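Local coordinates for dihydroorotase (Campylobacter jejuni subsp. jejuni, PDB 3PNU), which probably catalyses the reversible, zinc-dependent cyclization of N-carbamoyl-L-aspartate to (S)-dihydroorotate in the de novo pathway to UMP, at residues A[160-165]-A[233-238]. Residues are numbered along the deposited sequence; the frame is centred on the assembly and turned at random.
Sequences DFVMDR and KPIAKR
The guanidinium of Arg-165 meets Lys-233 at its edge, with NZ of Lys-233 near the guanidinium plane and 4.0 Å from NH1 of Arg-165. CA of Val-162 lies over one face, offset toward the rim, while at another point of the edge NE of Arg-165 donates to the carbonyl O of Asp-160 (3.0 Å), a nearly straight bond (N-H...O angle 165°) that helps to set how the group is turned. The two positive groups probably tolerate this closeness because each also donates to a backbone carbonyl of the second subunit: NH1 of Arg-165 to Gly-223 O and NZ of Lys-233 to Gly-224 O, both of that subunit.

Beyond this polar end the direct contacts are mainly apolar. The side chain of Met-163, bent at chi2 and chi3 (-55° and -63°), brings SD to 3.8 Å from CG2 of Ile-235 and lays its CE against CG of Lys-237. The same Ile-235 methyl also faces CG2 of Val-162, the two side chains crossing at about a right angle.

No direct hydrogen bond joins the segments; a water bridges them instead, donating to Val-162 O and accepting from NZ of Lys-237. A bend at chi4 turns that ammonium back onto its own backbone, where it meets Ile-235 O in the carbonyl plane, on a lone pair, at 2.7 Å. Thr-191 OG1 is a further partner of this nitrogen.

Lys-233 also passes close to the zinc ligand His-155, placing this end of the contact beside the metal centre of the TIM barrel. The contact thus joins the loop running from strand 152-154 to helix 170-179 with the one between helices 218-223 and 239-250, at the dimer interface; Leu-218 of helix 218-223 in the same chain packs on both Met-163 and Ile-235, and Leu-218 of the second subunit also packs on Met-163.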
loop_
_atom_site.group_PDB
_atom_site.type_symbol
_atom_site.label_atom_id
_atom_site.label_comp_id
_atom_site.label_asym_id
_atom_site.label_seq_id
_atom_site.Cartn_x
_atom_site.Cartn_y
_atom_site.Cartn_z
ATOM N N ASP A 160 -14.333 -4.378 2.834
ATOM C CA ASP A 160 -14.078 -4.799 1.477
ATOM C C ASP A 160 -12.604 -4.526 1.100
ATOM O O ASP A 160 -11.795 -4.141 1.947
ATOM C CB ASP A 160 -15.003 -3.996 0.573
ATOM C CG ASP A 160 -16.458 -4.249 0.870
ATOM O OD1 ASP A 160 -16.764 -5.410 1.191
ATOM O OD2 ASP A 160 -17.289 -3.315 0.767
ATOM N N PHE A 161 -12.268 -4.713 -0.172
ATOM C CA PHE A 161 -10.944 -4.429 -0.679
ATOM C C PHE A 161 -10.542 -3.017 -0.251
ATOM O O PHE A 161 -11.299 -2.065 -0.434
ATOM C CB PHE A 161 -10.941 -4.558 -2.200
ATOM C CG PHE A 161 -9.599 -4.348 -2.825
ATOM C CD1 PHE A 161 -8.601 -5.293 -2.678
ATOM C CD2 PHE A 161 -9.339 -3.222 -3.583
ATOM C CE1 PHE A 161 -7.351 -5.110 -3.255
ATOM C CE2 PHE A 161 -8.102 -3.044 -4.173
ATOM C CZ PHE A 161 -7.107 -3.989 -4.006
ATOM N N VAL A 162 -9.328 -2.905 0.280
ATOM C CA VAL A 162 -8.802 -1.683 0.872
ATOM C C VAL A 162 -9.005 -0.378 0.118
ATOM O O VAL A 162 -9.356 0.618 0.728
ATOM C CB VAL A 162 -7.292 -1.854 1.275
ATOM C CG1 VAL A 162 -6.405 -1.956 0.055
ATOM C CG2 VAL A 162 -6.849 -0.697 2.213
ATOM N N MET A 163 -8.840 -0.372 -1.197
ATOM C CA MET A 163 -9.026 0.848 -1.943
ATOM C C MET A 163 -10.496 1.233 -2.103
ATOM O O MET A 163 -10.784 2.394 -2.480
ATOM C CB MET A 163 -8.411 0.714 -3.329
ATOM C CG MET A 163 -6.937 0.382 -3.312
ATOM S SD MET A 163 -5.968 1.576 -2.349
ATOM C CE MET A 163 -6.294 3.031 -3.322
ATOM N N ASP A 164 -11.417 0.298 -1.821
ATOM C CA ASP A 164 -12.859 0.556 -1.980
ATOM C C ASP A 164 -13.633 0.693 -0.663
ATOM O O ASP A 164 -14.843 0.882 -0.663
ATOM C CB ASP A 164 -13.515 -0.617 -2.718
ATOM C CG ASP A 164 -12.937 -0.870 -4.102
ATOM O OD1 ASP A 164 -12.318 0.020 -4.715
ATOM O OD2 ASP A 164 -13.155 -1.989 -4.594
ATOM N N ARG A 165 -12.954 0.599 0.458
ATOM C CA ARG A 165 -13.649 0.625 1.728
ATOM C C ARG A 165 -14.492 1.851 1.953
ATOM O O ARG A 165 -15.609 1.731 2.472
ATOM C CB ARG A 165 -12.678 0.453 2.881
ATOM C CG ARG A 165 -12.075 -0.899 2.914
ATOM C CD ARG A 165 -11.041 -1.020 3.984
ATOM N NE ARG A 165 -10.533 -2.375 3.998
ATOM C CZ ARG A 165 -9.472 -2.776 4.680
ATOM N NH1 ARG A 165 -8.787 -1.916 5.425
ATOM N NH2 ARG A 165 -9.090 -4.051 4.606
ATOM N N LYS A 233 -5.322 5.089 7.817
ATOM C CA LYS A 233 -6.643 4.658 7.458
ATOM C C LYS A 233 -7.545 5.894 7.555
ATOM O O LYS A 233 -7.518 6.601 8.563
ATOM C CB LYS A 233 -7.105 3.547 8.403
ATOM C CG LYS A 233 -6.231 2.284 8.281
ATOM C CD LYS A 233 -6.693 1.166 9.200
ATOM C CE LYS A 233 -5.747 -0.082 9.159
ATOM N NZ LYS A 233 -5.846 -0.856 7.902
ATOM N N PRO A 234 -8.316 6.194 6.499
ATOM C CA PRO A 234 -8.398 5.499 5.224
ATOM C C PRO A 234 -7.179 5.790 4.384
ATOM O O PRO A 234 -6.658 6.901 4.388
ATOM C CB PRO A 234 -9.650 6.098 4.578
ATOM C CG PRO A 234 -10.383 6.769 5.711
ATOM C CD PRO A 234 -9.327 7.258 6.590
ATOM N N ILE A 235 -6.731 4.779 3.669
ATOM C CA ILE A 235 -5.564 4.870 2.826
ATOM C C ILE A 235 -5.658 6.027 1.836
ATOM O O ILE A 235 -6.741 6.353 1.349
ATOM C CB ILE A 235 -5.395 3.523 2.043
ATOM C CG1 ILE A 235 -4.034 3.452 1.376
ATOM C CG2 ILE A 235 -6.554 3.285 1.026
ATOM C CD1 ILE A 235 -2.902 3.432 2.375
ATOM N N ALA A 236 -4.532 6.658 1.542
ATOM C CA ALA A 236 -4.517 7.713 0.533
ATOM C C ALA A 236 -4.894 7.036 -0.793
ATOM O O ALA A 236 -4.458 5.922 -1.075
ATOM C CB ALA A 236 -3.165 8.365 0.435
ATOM N N LYS A 237 -5.669 7.716 -1.619
ATOM C CA LYS A 237 -6.170 7.102 -2.850
ATOM C C LYS A 237 -5.643 7.725 -4.146
ATOM O O LYS A 237 -4.439 7.921 -4.276
ATOM C CB LYS A 237 -7.713 7.028 -2.764
ATOM C CG LYS A 237 -8.136 6.132 -1.554
ATOM C CD LYS A 237 -9.568 6.057 -1.299
ATOM C CE LYS A 237 -9.859 5.165 -0.109
ATOM N NZ LYS A 237 -9.310 5.662 1.156
ATOM N N ARG A 238 -6.523 8.023 -5.098
ATOM C CA ARG A 238 -6.101 8.508 -6.394
ATOM C C ARG A 238 -5.975 10.006 -6.544
ATOM O O ARG A 238 -6.458 10.790 -5.714
ATOM C CB ARG A 238 -7.077 7.999 -7.464
ATOM C CG ARG A 238 -7.060 6.500 -7.633
ATOM C CD ARG A 238 -8.107 6.018 -8.620
ATOM N NE ARG A 238 -7.929 4.587 -8.853
ATOM C CZ ARG A 238 -7.194 4.057 -9.826
ATOM N NH1 ARG A 238 -6.565 4.834 -10.707
ATOM N NH2 ARG A 238 -7.091 2.732 -9.924
HETATM O O HOH W 1 -10.533 3.140 2.199
#